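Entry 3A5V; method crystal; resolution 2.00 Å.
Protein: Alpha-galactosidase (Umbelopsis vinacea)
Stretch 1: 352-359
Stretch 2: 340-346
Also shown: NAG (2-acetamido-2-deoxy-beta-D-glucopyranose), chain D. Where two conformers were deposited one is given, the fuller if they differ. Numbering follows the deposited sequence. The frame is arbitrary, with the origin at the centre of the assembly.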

# COMPACT_ATOMS: atom_id res chain seq x y z
N VAL A 352 39.02 2.54 9.30
CA VAL A 352 38.91 1.86 10.58
C VAL A 352 40.17 1.06 10.77
O VAL A 352 40.62 0.33 9.86
CB VAL A 352 37.66 0.91 10.65
CG1 VAL A 352 37.63 0.12 11.99
CG2 VAL A 352 36.34 1.71 10.43
N ASP A 353 40.77 1.21 11.93
CA ASP A 353 41.92 0.42 12.31
C ASP A 353 41.48 -0.75 13.19
O ASP A 353 41.20 -0.57 14.39
CB ASP A 353 42.94 1.31 13.03
CG ASP A 353 44.13 0.53 13.55
OD1 ASP A 353 44.31 -0.63 13.13
OD2 ASP A 353 44.86 1.09 14.39
N SER A 354 41.42 -1.94 12.59
CA SER A 354 40.94 -3.13 13.30
C SER A 354 41.90 -3.60 14.38
O SER A 354 41.50 -4.32 15.30
CB SER A 354 40.59 -4.29 12.35
OG SER A 354 41.58 -4.45 11.35
N SER A 355 43.17 -3.18 14.31
CA SER A 355 44.16 -3.56 15.34
C SER A 355 44.16 -2.63 16.56
O SER A 355 44.88 -2.88 17.51
CB SER A 355 45.57 -3.61 14.76
OG SER A 355 46.02 -2.31 14.43
N ARG A 356 43.35 -1.58 16.53
CA ARG A 356 43.32 -0.58 17.62
C ARG A 356 42.87 -1.22 18.93
O ARG A 356 41.80 -1.84 18.99
CB ARG A 356 42.41 0.60 17.24
CG ARG A 356 42.33 1.73 18.28
CD ARG A 356 43.42 2.77 18.14
NE ARG A 356 43.61 3.23 16.76
CZ ARG A 356 43.14 4.37 16.26
NH1 ARG A 356 42.43 5.19 17.02
NH2 ARG A 356 43.38 4.69 14.99
N SER A 357 43.70 -1.08 19.95
CA SER A 357 43.42 -1.60 21.30
C SER A 357 42.54 -0.61 22.04
O SER A 357 42.89 0.57 22.14
CB SER A 357 44.72 -1.83 22.09
OG SER A 357 44.42 -2.24 23.42
N ILE A 358 41.41 -1.10 22.55
CA ILE A 358 40.38 -0.25 23.15
C ILE A 358 39.80 -0.94 24.38
O ILE A 358 39.54 -2.15 24.36
CB ILE A 358 39.22 0.08 22.13
CG1 ILE A 358 39.76 0.78 20.88
CG2 ILE A 358 38.11 0.94 22.77
CD1 ILE A 358 38.75 0.82 19.71
N GLU A 359 39.61 -0.17 25.45
CA GLU A 359 38.99 -0.68 26.67
C GLU A 359 37.48 -0.80 26.48
O GLU A 359 36.84 0.13 25.99
CB GLU A 359 39.26 0.23 27.88
CG GLU A 359 38.69 -0.37 29.16
CD GLU A 359 38.71 0.56 30.38
OE1 GLU A 359 39.10 1.74 30.26
OE2 GLU A 359 38.31 0.08 31.47
C1 NAG D . 43.50 0.39 26.22
C2 NAG D . 44.87 0.82 25.68
C3 NAG D . 45.08 2.33 25.85
C4 NAG D . 43.92 3.11 25.24
C5 NAG D . 42.58 2.54 25.74
C6 NAG D . 41.39 3.24 25.06
C7 NAG D . 46.87 -0.57 25.64
C8 NAG D . 47.81 -1.46 26.42
N2 NAG D . 45.95 0.08 26.33
O3 NAG D . 46.29 2.73 25.23
O4 NAG D . 43.99 4.47 25.62
O5 NAG D . 42.51 1.15 25.54
O6 NAG D . 40.18 2.83 25.64
O7 NAG D . 47.01 -0.45 24.41
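Stretch 2 340-346: TWDDIWV

The one direct hydrogen bond between the two stretches is made by an indole: Trp341 NE1 donates to Arg356 O at 2.8 Å, with an N-H...acceptor angle of 161°. Tryptophan suits this place because it joins a broad apolar surface to a single polar N-H, which here meets a backbone carbonyl near the plane of the ring. Arg356 contributes its backbone to this bond, while the end of its side chain leads away from stretch 2.

Stretch 2 contains a short helix, 341-344, preceded by Thr340 at the N-cap, whose OG1 accepts from Asp343 N at 3.1 Å. Trp345 then leaves helical geometry, although its N still bonds to Trp341 O at 3.1 Å. Stretch 1 starts as loop, folds through a type I turn from Asp353 to Arg356, closed by Arg356 N to Asp353 O at 3.2 Å, and is strand at Ile358 and Glu359. The backbones come nearest at Ser354 and Trp341, whose CA atoms are 5.4 Å apart. Ser354 places its O 3.4 Å from Trp341 CD1.

Trp341 and Trp345 are spaced one helical turn apart, and both direct CA-to-CB toward stretch 1. Val352, a compact branched residue, points back at them: its CG2 lies 3.7 Å from Trp345 CB, and its CG1 4.5 Å from Trp341 CB. Farther along, buried Ile358 extends CD1 to within 3.8 Å of Trp345 CH2 and 4.0 Å of Trp341 NE1, its branched apolar side chain, in the m, t rotamer, bringing CD1 near both indoles.

The CA-to-CB bond of Asp342 points sideways, but the end of the side chain comes nearer to stretch 1. A water bridges the gap, donating to Asp342 OD1 at 2.5 Å and to Val352 O at 2.8 Å, thereby linking two acceptors that could not bond directly to each other.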

# COMPACT_ATOMS: atom_id res chain seq x y z
N THR A 340 33.01 -7.52 15.44
CA THR A 340 34.31 -7.12 14.91
C THR A 340 34.37 -5.58 14.86
O THR A 340 33.34 -4.92 14.83
CB THR A 340 34.55 -7.67 13.49
OG1 THR A 340 33.72 -6.96 12.56
CG2 THR A 340 34.20 -9.18 13.42
N TRP A 341 35.58 -5.04 14.85
CA TRP A 341 35.78 -3.59 14.77
C TRP A 341 35.23 -3.08 13.43
O TRP A 341 34.65 -1.98 13.38
CB TRP A 341 37.29 -3.27 14.89
CG TRP A 341 37.90 -3.22 16.33
CD1 TRP A 341 39.03 -2.53 16.70
CD2 TRP A 341 37.44 -3.90 17.53
NE1 TRP A 341 39.30 -2.73 18.04
CE2 TRP A 341 38.34 -3.56 18.57
CE3 TRP A 341 36.36 -4.76 17.82
CZ2 TRP A 341 38.18 -4.04 19.88
CZ3 TRP A 341 36.19 -5.22 19.12
CH2 TRP A 341 37.11 -4.87 20.14
N ASP A 342 35.41 -3.86 12.35
CA ASP A 342 34.92 -3.41 11.05
C ASP A 342 33.38 -3.32 11.03
O ASP A 342 32.82 -2.49 10.31
CB ASP A 342 35.42 -4.28 9.89
CG ASP A 342 36.90 -4.04 9.58
OD1 ASP A 342 37.49 -3.03 10.07
OD2 ASP A 342 37.48 -4.87 8.86
N ASP A 343 32.71 -4.18 11.78
CA ASP A 343 31.24 -4.09 11.88
C ASP A 343 30.80 -2.96 12.80
O ASP A 343 29.90 -2.20 12.44
CB ASP A 343 30.65 -5.41 12.35
CG ASP A 343 30.59 -6.44 11.22
OD1 ASP A 343 30.54 -6.06 10.02
OD2 ASP A 343 30.57 -7.63 11.55
N ILE A 344 31.43 -2.84 13.96
CA ILE A 344 31.09 -1.78 14.93
C ILE A 344 31.16 -0.38 14.29
O ILE A 344 30.27 0.46 14.53
CB ILE A 344 31.96 -1.87 16.22
CG1 ILE A 344 31.61 -3.16 16.98
CG2 ILE A 344 31.75 -0.62 17.14
CD1 ILE A 344 32.69 -3.61 18.02
N TRP A 345 32.20 -0.15 13.47
CA TRP A 345 32.37 1.11 12.74
C TRP A 345 32.17 0.96 11.22
O TRP A 345 32.85 1.61 10.41
CB TRP A 345 33.74 1.76 13.08
CG TRP A 345 33.77 2.24 14.52
CD1 TRP A 345 33.22 3.39 14.99
CD2 TRP A 345 34.34 1.57 15.64
NE1 TRP A 345 33.43 3.50 16.35
CE2 TRP A 345 34.11 2.39 16.78
CE3 TRP A 345 35.03 0.36 15.81
CZ2 TRP A 345 34.54 2.04 18.06
CZ3 TRP A 345 35.46 0.00 17.09
CH2 TRP A 345 35.22 0.86 18.20
N VAL A 346 31.21 0.11 10.82
CA VAL A 346 30.95 -0.14 9.39
C VAL A 346 30.77 1.13 8.55
O VAL A 346 31.30 1.20 7.44
CB VAL A 346 29.76 -1.15 9.15
CG1 VAL A 346 28.42 -0.64 9.75
CG2 VAL A 346 29.61 -1.51 7.65
O HOH W 1 39.72 -2.22 9.15